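Local coordinates for protein kinase containing Z-DNA binding domains (Danio rerio, PDB 4LB6) that binds left-handed Z-DNA through this Zalpha domain, the N-terminal part of a longer kinase that probably phosphorylates translation initiation factor eIF2alpha, at residues N43-F56 with E60-E71. Numbering follows the deposited sequence.
Sequences NRHLYSLQASKQVF and EDNKRPVWNLVE. With nucleotides of chain B.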
ATOM      1  N   ASN A  43       2.242 -14.133  -8.112  1.00 15.96           N
ATOM      2  CA  ASN A  43       3.365 -14.540  -7.264  1.00 17.52           C
ATOM      3  C   ASN A  43       3.433 -16.062  -7.089  1.00 20.39           C
ATOM      4  O   ASN A  43       4.544 -16.606  -7.064  1.00 19.78           O
ATOM      5  CB  ASN A  43       3.357 -13.861  -5.858  1.00 17.55           C
ATOM      6  CG  ASN A  43       4.272 -12.667  -5.781  1.00 21.84           C
ATOM      7  OD1 ASN A  43       5.276 -12.579  -6.485  1.00 19.90           O
ATOM      8  ND2 ASN A  43       3.936 -11.718  -4.866  1.00 18.85           N
ATOM      9  N   ARG A  44       2.293 -16.742  -6.900  1.00 17.65           N
ATOM     10  CA  ARG A  44       2.316 -18.215  -6.736  1.00 21.35           C
ATOM     11  C   ARG A  44       3.065 -18.806  -7.939  1.00 24.46           C
ATOM     12  O   ARG A  44       3.968 -19.672  -7.790  1.00 21.18           O
ATOM     13  CB  ARG A  44       0.862 -18.793  -6.669  1.00 17.87           C
ATOM     14  CG  ARG A  44       0.684 -20.332  -6.781  1.00 23.12           C
ATOM     15  CD  ARG A  44      -0.836 -20.686  -6.730  1.00 29.80           C
ATOM     16  NE  ARG A  44      -1.458 -19.861  -5.701  1.00 38.89           N
ATOM     17  CZ  ARG A  44      -2.512 -19.064  -5.879  1.00 41.98           C
ATOM     18  NH1 ARG A  44      -3.157 -19.044  -7.029  1.00 36.70           N
ATOM     19  NH2 ARG A  44      -2.940 -18.305  -4.880  1.00 42.69           N
ATOM     20  N   HIS A  45       2.679 -18.345  -9.126  1.00 20.10           N
ATOM     21  CA  HIS A  45       3.313 -18.893 -10.340  1.00 21.89           C
ATOM     22  C   HIS A  45       4.762 -18.470 -10.528  1.00 22.81           C
ATOM     23  O   HIS A  45       5.544 -19.262 -11.049  1.00 22.42           O
ATOM     24  CB  HIS A  45       2.434 -18.613 -11.575  1.00 22.76           C
ATOM     25  CG  HIS A  45       1.187 -19.443 -11.575  1.00 26.04           C
ATOM     26  ND1 HIS A  45       1.195 -20.801 -11.854  1.00 29.54           N
ATOM     27  CD2 HIS A  45      -0.089 -19.134 -11.255  1.00 33.89           C
ATOM     28  CE1 HIS A  45      -0.034 -21.274 -11.752  1.00 35.60           C
ATOM     29  NE2 HIS A  45      -0.836 -20.283 -11.396  1.00 38.49           N
ATOM     30  N   LEU A  46       5.133 -17.240 -10.133  1.00 17.63           N
ATOM     31  CA  LEU A  46       6.539 -16.835 -10.247  1.00 19.06           C
ATOM     32  C   LEU A  46       7.425 -17.722  -9.373  1.00 26.07           C
ATOM     33  O   LEU A  46       8.496 -18.200  -9.818  1.00 25.25           O
ATOM     34  CB  LEU A  46       6.696 -15.373  -9.781  1.00 18.16           C
ATOM     35  CG  LEU A  46       6.288 -14.377 -10.878  1.00 19.28           C
ATOM     36  CD1 LEU A  46       6.193 -12.953 -10.245  1.00 21.85           C
ATOM     37  CD2 LEU A  46       7.271 -14.333 -12.024  1.00 23.79           C
ATOM     38  N   TYR A  47       6.973 -17.955  -8.134  1.00 22.04           N
ATOM     39  CA  TYR A  47       7.763 -18.796  -7.200  1.00 22.49           C
ATOM     40  C   TYR A  47       7.849 -20.220  -7.732  1.00 27.18           C
ATOM     41  O   TYR A  47       8.925 -20.856  -7.709  1.00 29.92           O
ATOM     42  CB  TYR A  47       7.240 -18.735  -5.741  1.00 22.45           C
ATOM     43  CG  TYR A  47       7.753 -17.470  -5.069  1.00 22.79           C
ATOM     44  CD1 TYR A  47       7.021 -16.266  -5.136  1.00 21.32           C
ATOM     45  CD2 TYR A  47       9.045 -17.438  -4.505  1.00 26.97           C
ATOM     46  CE1 TYR A  47       7.531 -15.083  -4.573  1.00 16.98           C
ATOM     47  CE2 TYR A  47       9.561 -16.273  -3.929  1.00 27.69           C
ATOM     48  CZ  TYR A  47       8.827 -15.086  -3.985  1.00 19.70           C
ATOM     49  OH  TYR A  47       9.346 -13.940  -3.378  1.00 27.25           O
ATOM     50  N   SER A  48       6.735 -20.731  -8.240  1.00 23.64           N
ATOM     51  CA  SER A  48       6.758 -22.052  -8.922  1.00 27.64           C
ATOM     52  C   SER A  48       7.687 -22.128 -10.145  1.00 30.67           C
ATOM     53  O   SER A  48       8.385 -23.146 -10.359  1.00 30.41           O
ATOM     54  CB  SER A  48       5.347 -22.466  -9.345  1.00 26.54           C
ATOM     55  OG  SER A  48       5.438 -23.637 -10.144  1.00 39.27           O
ATOM     56  N   LEU A  49       7.660 -21.091 -10.976  1.00 29.02           N
ATOM     57  CA  LEU A  49       8.562 -21.045 -12.131  1.00 26.05           C
ATOM     58  C   LEU A  49      10.017 -20.883 -11.702  1.00 29.83           C
ATOM     59  O   LEU A  49      10.928 -21.294 -12.410  1.00 34.01           O
ATOM     60  CB  LEU A  49       8.204 -19.892 -13.059  1.00 25.82           C
ATOM     61  CG  LEU A  49       6.922 -20.036 -13.836  1.00 25.74           C
ATOM     62  CD1 LEU A  49       6.345 -18.686 -14.294  1.00 24.64           C
ATOM     63  CD2 LEU A  49       7.218 -20.967 -15.026  1.00 30.06           C
ATOM     64  N   GLN A  50      10.243 -20.218 -10.581  1.00 28.98           N
ATOM     65  CA  GLN A  50      11.599 -20.082 -10.086  1.00 32.60           C
ATOM     66  C   GLN A  50      12.118 -21.483  -9.662  1.00 36.96           C
ATOM     67  O   GLN A  50      13.302 -21.870  -9.892  1.00 42.11           O
ATOM     68  CB  GLN A  50      11.602 -19.098  -8.913  1.00 32.56           C
ATOM     69  CG  GLN A  50      12.870 -19.120  -8.072  1.00 40.45           C
ATOM     70  CD  GLN A  50      12.666 -18.491  -6.695  1.00 44.22           C
ATOM     71  OE1 GLN A  50      13.234 -17.445  -6.422  1.00 49.47           O
ATOM     72  NE2 GLN A  50      11.866 -19.143  -5.818  1.00 39.36           N
ATOM     73  N   ALA A  51      11.222 -22.264  -9.059  1.00 34.94           N
ATOM     74  CA  ALA A  51      11.614 -23.569  -8.531  1.00 39.89           C
ATOM     75  C   ALA A  51      11.952 -24.438  -9.715  1.00 39.75           C
ATOM     76  O   ALA A  51      12.806 -25.306  -9.604  1.00 47.16           O
ATOM     77  CB  ALA A  51      10.502 -24.195  -7.693  1.00 42.63           C
ATOM     78  N   SER A  52      11.321 -24.175 -10.856  1.00 43.87           N
ATOM     79  CA  SER A  52      11.541 -24.977 -12.068  1.00 43.01           C
ATOM     80  C   SER A  52      12.567 -24.389 -13.030  1.00 43.31           C
ATOM     81  O   SER A  52      12.652 -24.795 -14.195  1.00 44.05           O
ATOM     82  CB  SER A  52      10.230 -25.305 -12.773  1.00 43.78           C
ATOM     83  OG  SER A  52       9.635 -24.143 -13.337  1.00 47.96           O
ATOM     84  N   LYS A  53      13.366 -23.469 -12.507  1.00 43.39           N
ATOM     85  CA  LYS A  53      14.471 -22.824 -13.209  1.00 47.92           C
ATOM     86  C   LYS A  53      14.082 -22.138 -14.496  1.00 45.65           C
ATOM     87  O   LYS A  53      14.901 -22.025 -15.408  1.00 45.39           O
ATOM     88  CB  LYS A  53      15.619 -23.815 -13.493  1.00 52.03           C
ATOM     89  CG  LYS A  53      16.321 -24.351 -12.263  1.00 57.07           C
ATOM     90  CD  LYS A  53      17.074 -23.276 -11.453  1.00 61.34           C
ATOM     91  CE  LYS A  53      18.061 -23.913 -10.452  1.00 68.06           C
ATOM     92  NZ  LYS A  53      18.255 -23.070  -9.201  1.00 69.31           N
ATOM     93  N   GLN A  54      12.846 -21.650 -14.576  1.00 40.13           N
ATOM     94  CA  GLN A  54      12.403 -20.902 -15.745  1.00 40.87           C
ATOM     95  C   GLN A  54      12.505 -19.362 -15.578  1.00 38.18           C
ATOM     96  O   GLN A  54      12.658 -18.655 -16.547  1.00 38.99           O
ATOM     97  CB  GLN A  54      10.981 -21.319 -16.119  1.00 40.99           C
ATOM     98  CG  GLN A  54      10.915 -22.718 -16.708  1.00 55.80           C
ATOM     99  CD  GLN A  54       9.490 -23.215 -16.877  1.00 62.80           C
ATOM    100  OE1 GLN A  54       8.978 -23.952 -16.024  1.00 68.05           O
ATOM    101  NE2 GLN A  54       8.835 -22.821 -17.982  1.00 60.87           N
ATOM    102  N   VAL A  55      12.423 -18.857 -14.347  1.00 37.71           N
ATOM    103  CA  VAL A  55      12.629 -17.445 -14.063  1.00 36.98           C
ATOM    104  C   VAL A  55      13.503 -17.344 -12.813  1.00 38.02           C
ATOM    105  O   VAL A  55      13.686 -18.323 -12.075  1.00 38.66           O
ATOM    106  CB  VAL A  55      11.288 -16.677 -13.751  1.00 34.93           C
ATOM    107  CG1 VAL A  55      10.248 -16.877 -14.906  1.00 34.16           C
ATOM    108  CG2 VAL A  55      10.729 -17.136 -12.402  1.00 34.21           C
ATOM    109  N   PHE A  56      14.015 -16.162 -12.536  1.00 38.65           N
ATOM    110  CA  PHE A  56      14.750 -15.992 -11.268  1.00 39.74           C
ATOM    111  C   PHE A  56      14.484 -14.637 -10.703  1.00 41.35           C
ATOM    112  O   PHE A  56      14.085 -13.717 -11.409  1.00 40.92           O
ATOM    113  CB  PHE A  56      16.259 -16.196 -11.439  1.00 50.88           C
ATOM    114  CG  PHE A  56      16.914 -15.168 -12.325  1.00 48.77           C
ATOM    115  CD1 PHE A  56      16.749 -15.214 -13.679  1.00 46.13           C
ATOM    116  CD2 PHE A  56      17.667 -14.137 -11.781  1.00 49.81           C
ATOM    117  CE1 PHE A  56      17.356 -14.281 -14.515  1.00 50.26           C
ATOM    118  CE2 PHE A  56      18.265 -13.193 -12.593  1.00 52.81           C
ATOM    119  CZ  PHE A  56      18.113 -13.272 -13.971  1.00 54.56           C
ATOM    120  N   GLU A  60      16.926  -7.218  -2.804  1.00 52.36           N
ATOM    121  CA  GLU A  60      17.799  -6.313  -2.095  1.00 60.51           C
ATOM    122  C   GLU A  60      16.986  -5.765  -0.929  1.00 60.53           C
ATOM    123  O   GLU A  60      15.912  -5.195  -1.137  1.00 53.64           O
ATOM    124  CB  GLU A  60      18.239  -5.231  -3.075  1.00 63.06           C
ATOM    125  CG  GLU A  60      18.831  -3.992  -2.493  1.00 68.15           C
ATOM    126  CD  GLU A  60      19.262  -3.062  -3.605  1.00 73.98           C
ATOM    127  OE1 GLU A  60      18.980  -3.421  -4.785  1.00 71.88           O
ATOM    128  OE2 GLU A  60      19.880  -2.004  -3.307  1.00 78.15           O
ATOM    129  N   ASP A  61      17.457  -6.001   0.295  1.00 63.30           N
ATOM    130  CA  ASP A  61      16.751  -5.555   1.489  1.00 66.02           C
ATOM    131  C   ASP A  61      15.252  -5.922   1.492  1.00 70.69           C
ATOM    132  O   ASP A  61      14.882  -7.079   1.217  1.00 66.48           O
ATOM    133  CB  ASP A  61      16.964  -4.058   1.648  1.00 69.95           C
ATOM    134  CG  ASP A  61      18.454  -3.686   1.668  1.00 79.76           C
ATOM    135  OD1 ASP A  61      19.099  -3.843   2.728  1.00 85.32           O
ATOM    136  OD2 ASP A  61      18.980  -3.243   0.622  1.00 82.05           O
ATOM    137  N   ASN A  62      14.385  -4.947   1.785  1.00 75.37           N
ATOM    138  CA  ASN A  62      12.927  -5.189   1.743  1.00 68.28           C
ATOM    139  C   ASN A  62      12.267  -4.788   0.420  1.00 67.19           C
ATOM    140  O   ASN A  62      11.025  -4.662   0.341  1.00 60.40           O
ATOM    141  CB  ASN A  62      12.203  -4.526   2.932  1.00 65.66           C
ATOM    142  CG  ASN A  62      12.248  -5.383   4.195  1.00 67.43           C
ATOM    143  OD1 ASN A  62      12.579  -6.572   4.135  1.00 69.65           O
ATOM    144  ND2 ASN A  62      11.894  -4.789   5.337  1.00 69.34           N
ATOM    145  N   LYS A  63      13.088  -4.607  -0.619  1.00 65.20           N
ATOM    146  CA  LYS A  63      12.582  -4.138  -1.906  1.00 56.65           C
ATOM    147  C   LYS A  63      11.724  -5.154  -2.597  1.00 51.80           C
ATOM    148  O   LYS A  63      11.734  -6.342  -2.265  1.00 50.84           O
ATOM    149  CB  LYS A  63      13.726  -3.739  -2.829  1.00 59.46           C
ATOM    150  CG  LYS A  63      14.446  -2.495  -2.419  1.00 62.16           C
ATOM    151  CD  LYS A  63      15.421  -2.082  -3.521  1.00 66.20           C
ATOM    152  CE  LYS A  63      14.665  -2.041  -4.857  1.00 65.34           C
ATOM    153  NZ  LYS A  63      15.491  -1.754  -6.063  1.00 72.30           N
ATOM    154  N   ARG A  64      10.953  -4.690  -3.569  1.00 49.02           N
ATOM    155  CA  ARG A  64      10.224  -5.613  -4.400  1.00 45.85           C
ATOM    156  C   ARG A  64      11.197  -6.512  -5.088  1.00 43.27           C
ATOM    157  O   ARG A  64      12.106  -6.023  -5.729  1.00 43.23           O
ATOM    158  CB  ARG A  64       9.451  -4.851  -5.467  1.00 49.15           C
ATOM    159  CG  ARG A  64       8.694  -3.691  -4.911  1.00 45.17           C
ATOM    160  CD  ARG A  64       7.564  -3.341  -5.851  1.00 32.43           C
ATOM    161  NE  ARG A  64       6.434  -3.004  -5.005  1.00 28.46           N
ATOM    162  CZ  ARG A  64       5.435  -2.234  -5.384  1.00 27.07           C
ATOM    163  NH1 ARG A  64       5.452  -1.700  -6.590  1.00 26.59           N
ATOM    164  NH2 ARG A  64       4.443  -2.020  -4.530  1.00 26.42           N
ATOM    165  N   PRO A  65      10.984  -7.828  -4.992  1.00 40.27           N
ATOM    166  CA  PRO A  65      11.811  -8.714  -5.801  1.00 37.75           C
ATOM    167  C   PRO A  65      11.598  -8.335  -7.255  1.00 39.89           C
ATOM    168  O   PRO A  65      10.535  -7.789  -7.605  1.00 38.72           O
ATOM    169  CB  PRO A  65      11.240 -10.104  -5.518  1.00 31.79           C
ATOM    170  CG  PRO A  65      10.577  -9.960  -4.118  1.00 39.29           C
ATOM    171  CD  PRO A  65      10.033  -8.558  -4.136  1.00 35.44           C
ATOM    172  N   VAL A  66      12.632  -8.543  -8.052  1.00 34.97           N
ATOM    173  CA  VAL A  66      12.552  -8.278  -9.471  1.00 34.43           C
ATOM    174  C   VAL A  66      12.796  -9.557 -10.209  1.00 33.93           C
ATOM    175  O   VAL A  66      13.777 -10.268  -9.962  1.00 44.02           O
ATOM    176  CB  VAL A  66      13.586  -7.191  -9.880  1.00 43.52           C
ATOM    177  CG1 VAL A  66      13.731  -7.157 -11.352  1.00 45.48           C
ATOM    178  CG2 VAL A  66      13.139  -5.797  -9.336  1.00 38.16           C
ATOM    179  N   TRP A  67      11.916  -9.844 -11.166  1.00 34.82           N
ATOM    180  CA  TRP A  67      11.887 -11.144 -11.804  1.00 33.22           C
ATOM    181  C   TRP A  67      12.394 -11.035 -13.237  1.00 36.73           C
ATOM    182  O   TRP A  67      12.187 -10.017 -13.861  1.00 35.81           O
ATOM    183  CB  TRP A  67      10.451 -11.670 -11.800  1.00 27.12           C
ATOM    184  CG  TRP A  67       9.964 -11.912 -10.395  1.00 26.03           C
ATOM    185  CD1 TRP A  67       9.311 -11.040  -9.588  1.00 29.12           C
ATOM    186  CD2 TRP A  67      10.126 -13.110  -9.651  1.00 33.91           C
ATOM    187  NE1 TRP A  67       9.021 -11.644  -8.346  1.00 29.21           N
ATOM    188  CE2 TRP A  67       9.552 -12.906  -8.363  1.00 31.46           C
ATOM    189  CE3 TRP A  67      10.724 -14.339  -9.941  1.00 32.48           C
ATOM    190  CZ2 TRP A  67       9.530 -13.913  -7.380  1.00 28.34           C
ATOM    191  CZ3 TRP A  67      10.717 -15.315  -8.973  1.00 33.56           C
ATOM    192  CH2 TRP A  67      10.128 -15.096  -7.712  1.00 29.11           C
ATOM    193  N   ASN A  68      13.034 -12.085 -13.734  1.00 33.22           N
ATOM    194  CA  ASN A  68      13.345 -12.160 -15.157  1.00 35.72           C
ATOM    195  C   ASN A  68      13.437 -13.608 -15.616  1.00 38.80           C
ATOM    196  O   ASN A  68      13.466 -14.531 -14.816  1.00 33.82           O
ATOM    197  CB  ASN A  68      14.656 -11.422 -15.436  1.00 39.82           C
ATOM    198  CG  ASN A  68      14.758 -10.944 -16.878  1.00 42.25           C
ATOM    199  OD1 ASN A  68      13.894 -11.248 -17.705  1.00 37.44           O
ATOM    200  ND2 ASN A  68      15.829 -10.219 -17.189  1.00 44.21           N
ATOM    201  N   LEU A  69      13.478 -13.820 -16.926  1.00 37.06           N
ATOM    202  CA  LEU A  69      13.704 -15.145 -17.462  1.00 36.70           C
ATOM    203  C   LEU A  69      15.134 -15.621 -17.212  1.00 40.96           C
ATOM    204  O   LEU A  69      16.082 -14.869 -17.316  1.00 45.35           O
ATOM    205  CB  LEU A  69      13.449 -15.142 -18.995  1.00 36.41           C
ATOM    206  CG  LEU A  69      12.001 -14.855 -19.401  1.00 35.37           C
ATOM    207  CD1 LEU A  69      11.838 -14.971 -20.887  1.00 36.27           C
ATOM    208  CD2 LEU A  69      11.031 -15.822 -18.710  1.00 33.99           C
ATOM    209  N   VAL A  70      15.272 -16.887 -16.883  1.00 43.78           N
ATOM    210  CA  VAL A  70      16.568 -17.529 -16.855  1.00 47.75           C
ATOM    211  C   VAL A  70      17.154 -17.468 -18.289  1.00 56.56           C
ATOM    212  O   VAL A  70      16.425 -17.673 -19.254  1.00 51.73           O
ATOM    213  CB  VAL A  70      16.386 -18.988 -16.366  1.00 45.63           C
ATOM    214  CG1 VAL A  70      17.625 -19.809 -16.599  1.00 57.54           C
ATOM    215  CG2 VAL A  70      15.953 -19.007 -14.879  1.00 43.20           C
ATOM    216  N   GLU A  71      18.429 -17.108 -18.429  1.00 67.11           N
ATOM    217  CA  GLU A  71      19.164 -17.256 -19.706  1.00 77.14           C
ATOM    218  C   GLU A  71      18.535 -16.699 -20.995  1.00 84.30           C
ATOM    219  O   GLU A  71      17.551 -15.950 -20.964  1.00 87.63           O
ATOM    220  CB  GLU A  71      19.520 -18.720 -19.920  1.00 76.12           C
ATOM    221  CG  GLU A  71      20.720 -19.100 -19.132  1.00 82.59           C
ATOM    222  CD  GLU A  71      21.922 -18.269 -19.541  1.00 92.34           C
ATOM    223  OE1 GLU A  71      22.448 -18.483 -20.666  1.00 96.79           O
ATOM    224  OE2 GLU A  71      22.330 -17.392 -18.746  1.00 95.21           O
TER
ATOM    225  P    DG B   5       1.291 -12.654  -2.332  1.00 20.94           P
ATOM    226  OP1  DG B   5       1.675 -11.556  -3.235  1.00 19.53           O
ATOM    227  OP2  DG B   5      -0.126 -12.892  -1.879  1.00 24.43           O
ATOM    228  O5'  DG B   5       1.864 -13.993  -2.949  1.00 19.27           O
ATOM    229  C5'  DG B   5       1.582 -15.333  -2.324  1.00 18.86           C
ATOM    230  C4'  DG B   5       2.443 -16.397  -2.964  1.00 15.97           C
ATOM    231  O4'  DG B   5       3.839 -16.115  -2.811  1.00 20.37           O
ATOM    232  C3'  DG B   5       2.266 -17.761  -2.228  1.00 21.51           C
ATOM    233  O3'  DG B   5       1.258 -18.423  -3.005  1.00 24.59           O
ATOM    234  C2'  DG B   5       3.599 -18.425  -2.439  1.00 20.17           C
ATOM    235  C1'  DG B   5       4.621 -17.306  -2.610  1.00 21.22           C
ATOM    236  N9   DG B   5       5.499 -16.984  -1.476  1.00 20.81           N
ATOM    237  C8   DG B   5       6.860 -16.928  -1.554  1.00 19.57           C
ATOM    238  N7   DG B   5       7.452 -16.518  -0.443  1.00 19.39           N
ATOM    239  C5   DG B   5       6.407 -16.350   0.461  1.00 17.02           C
ATOM    240  C6   DG B   5       6.454 -15.879   1.805  1.00 18.09           C
ATOM    241  O6   DG B   5       7.449 -15.568   2.455  1.00 21.67           O
ATOM    242  N1   DG B   5       5.190 -15.750   2.386  1.00 17.84           N
ATOM    243  C2   DG B   5       4.020 -15.994   1.688  1.00 17.21           C
ATOM    244  N2   DG B   5       2.858 -15.783   2.366  1.00 17.99           N
ATOM    245  N3   DG B   5       4.008 -16.423   0.391  1.00 14.95           N
ATOM    246  C4   DG B   5       5.215 -16.561  -0.165  1.00 18.23           C
ATOM    247  P    DG B   3       6.439  -4.402  -1.592  1.00 26.95           P
ATOM    248  OP1  DG B   3       7.344  -3.198  -1.617  1.00 28.98           O
ATOM    249  OP2  DG B   3       5.563  -4.807  -2.697  1.00 37.37           O
ATOM    250  O5'  DG B   3       7.568  -5.529  -1.348  1.00 25.66           O
ATOM    251  C5'  DG B   3       7.135  -6.909  -1.173  1.00 22.70           C
ATOM    252  C4'  DG B   3       8.263  -7.749  -0.638  1.00 23.26           C
ATOM    253  O4'  DG B   3       8.843  -7.202   0.625  1.00 22.98           O
ATOM    254  C3'  DG B   3       7.824  -9.221  -0.423  1.00 21.20           C
ATOM    255  O3'  DG B   3       8.131  -9.974  -1.658  1.00 22.77           O
ATOM    256  C2'  DG B   3       8.835  -9.655   0.677  1.00 21.56           C
ATOM    257  C1'  DG B   3       9.216  -8.334   1.439  1.00 19.91           C
ATOM    258  N9   DG B   3       8.581  -8.060   2.749  1.00 21.32           N
ATOM    259  C8   DG B   3       9.214  -7.658   3.896  1.00 22.78           C
ATOM    260  N7   DG B   3       8.411  -7.454   4.899  1.00 25.16           N
ATOM    261  C5   DG B   3       7.127  -7.664   4.372  1.00 21.69           C
ATOM    262  C6   DG B   3       5.895  -7.551   5.015  1.00 22.00           C
ATOM    263  O6   DG B   3       5.708  -7.195   6.166  1.00 20.77           O
ATOM    264  N1   DG B   3       4.810  -7.848   4.185  1.00 16.66           N
ATOM    265  C2   DG B   3       5.006  -8.152   2.864  1.00 15.91           C
ATOM    266  N2   DG B   3       3.866  -8.331   2.215  1.00 16.22           N
ATOM    267  N3   DG B   3       6.199  -8.252   2.214  1.00 20.01           N
ATOM    268  C4   DG B   3       7.204  -8.054   3.062  1.00 18.51           C
ATOM    269  P    DC B   4       7.124 -10.963  -2.356  1.00 29.02           P
ATOM    270  OP1  DC B   4       7.840 -11.884  -3.337  1.00 27.48           O
ATOM    271  OP2  DC B   4       5.999 -10.068  -2.902  1.00 25.05           O
ATOM    272  O5'  DC B   4       6.544 -11.915  -1.285  1.00 20.00           O
ATOM    273  C5'  DC B   4       5.742 -13.137  -1.641  1.00 15.50           C
ATOM    274  C4'  DC B   4       4.461 -13.287  -0.857  1.00 15.11           C
ATOM    275  O4'  DC B   4       4.844 -13.397   0.570  1.00 17.54           O
ATOM    276  C3'  DC B   4       3.512 -12.060  -0.952  1.00 14.84           C
ATOM    277  O3'  DC B   4       2.119 -12.462  -0.977  1.00 19.67           O
ATOM    278  C2'  DC B   4       3.826 -11.303   0.393  1.00 13.89           C
ATOM    279  C1'  DC B   4       4.015 -12.526   1.287  1.00 17.07           C
ATOM    280  N1   DC B   4       4.764 -12.124   2.492  1.00 13.21           N
ATOM    281  C2   DC B   4       4.060 -11.756   3.624  1.00 15.23           C
ATOM    282  O2   DC B   4       2.847 -11.804   3.618  1.00 18.17           O
ATOM    283  N3   DC B   4       4.746 -11.316   4.715  1.00 17.00           N
ATOM    284  C4   DC B   4       6.092 -11.232   4.663  1.00 17.18           C
ATOM    285  N4   DC B   4       6.675 -10.790   5.838  1.00 18.52           N
ATOM    286  C5   DC B   4       6.839 -11.551   3.492  1.00 19.55           C
ATOM    287  C6   DC B   4       6.122 -11.976   2.441  1.00 14.41           C
TER
HETATM  288  O   HOH W   1       7.498 -11.065  -6.083  1.00 23.37           O
HETATM  289  O   HOH W   2      15.612 -11.151 -11.846  1.00 41.10           O
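Trp67 reaches from strand 66-69 to helix 39-51, where Leu46 and Tyr47 receive its indole. CB lies near Leu46 CD2 and Phe56 O, and CG stands anti to the carbonyl carbon (chi1 -65°), which carries the ring across to the helix, against Leu46. Leu46 CD1 sits over one face, 3.6 Å from the centroid of the five-membered ring, a CH-pi contact almost on the ring normal. On the six-membered ring CE3 meets Val55 CG2 obliquely at 3.7 Å, CZ3 meets Gln50 CB at the ring edge, and CZ2 and CH2 point edge-on at the face of Tyr47. That pair is T-shaped, planes at 83°, with Trp67 CZ2 3.6 Å from Tyr47 CE1. C8 of DG5 in chain B covers the opposite face of the tyrosine, so protein and guanine clamp it, while Tyr47 OH bonds OP1 of DC4 in chain B at 2.5 Å. At the polar tip, Trp67 NE1 donates in the indole plane to a water 2.8 Å away, which in turn donates to Asn43 OD1 and to the same OP1. Asn43 ND2 meanwhile donates to OP1 of DG5 of chain B at 2.8 Å. With an alanine here, the bridging water is likely to lose its NE1 donor and Tyr47 the edge-on ring behind it, setting the tyrosine freer to shift from the guanine. Phe56 and Asn68 exchange two backbone bonds in the antiparallel hairpin 55-58/66-69, and Val70 N bonds Gln54 O. This hairpin is the wing of the winged helix-turn-helix fold, joined through Trp67 to recognition helix 39-51, whose Leu46 also packs on helices 10-23 and 28-35.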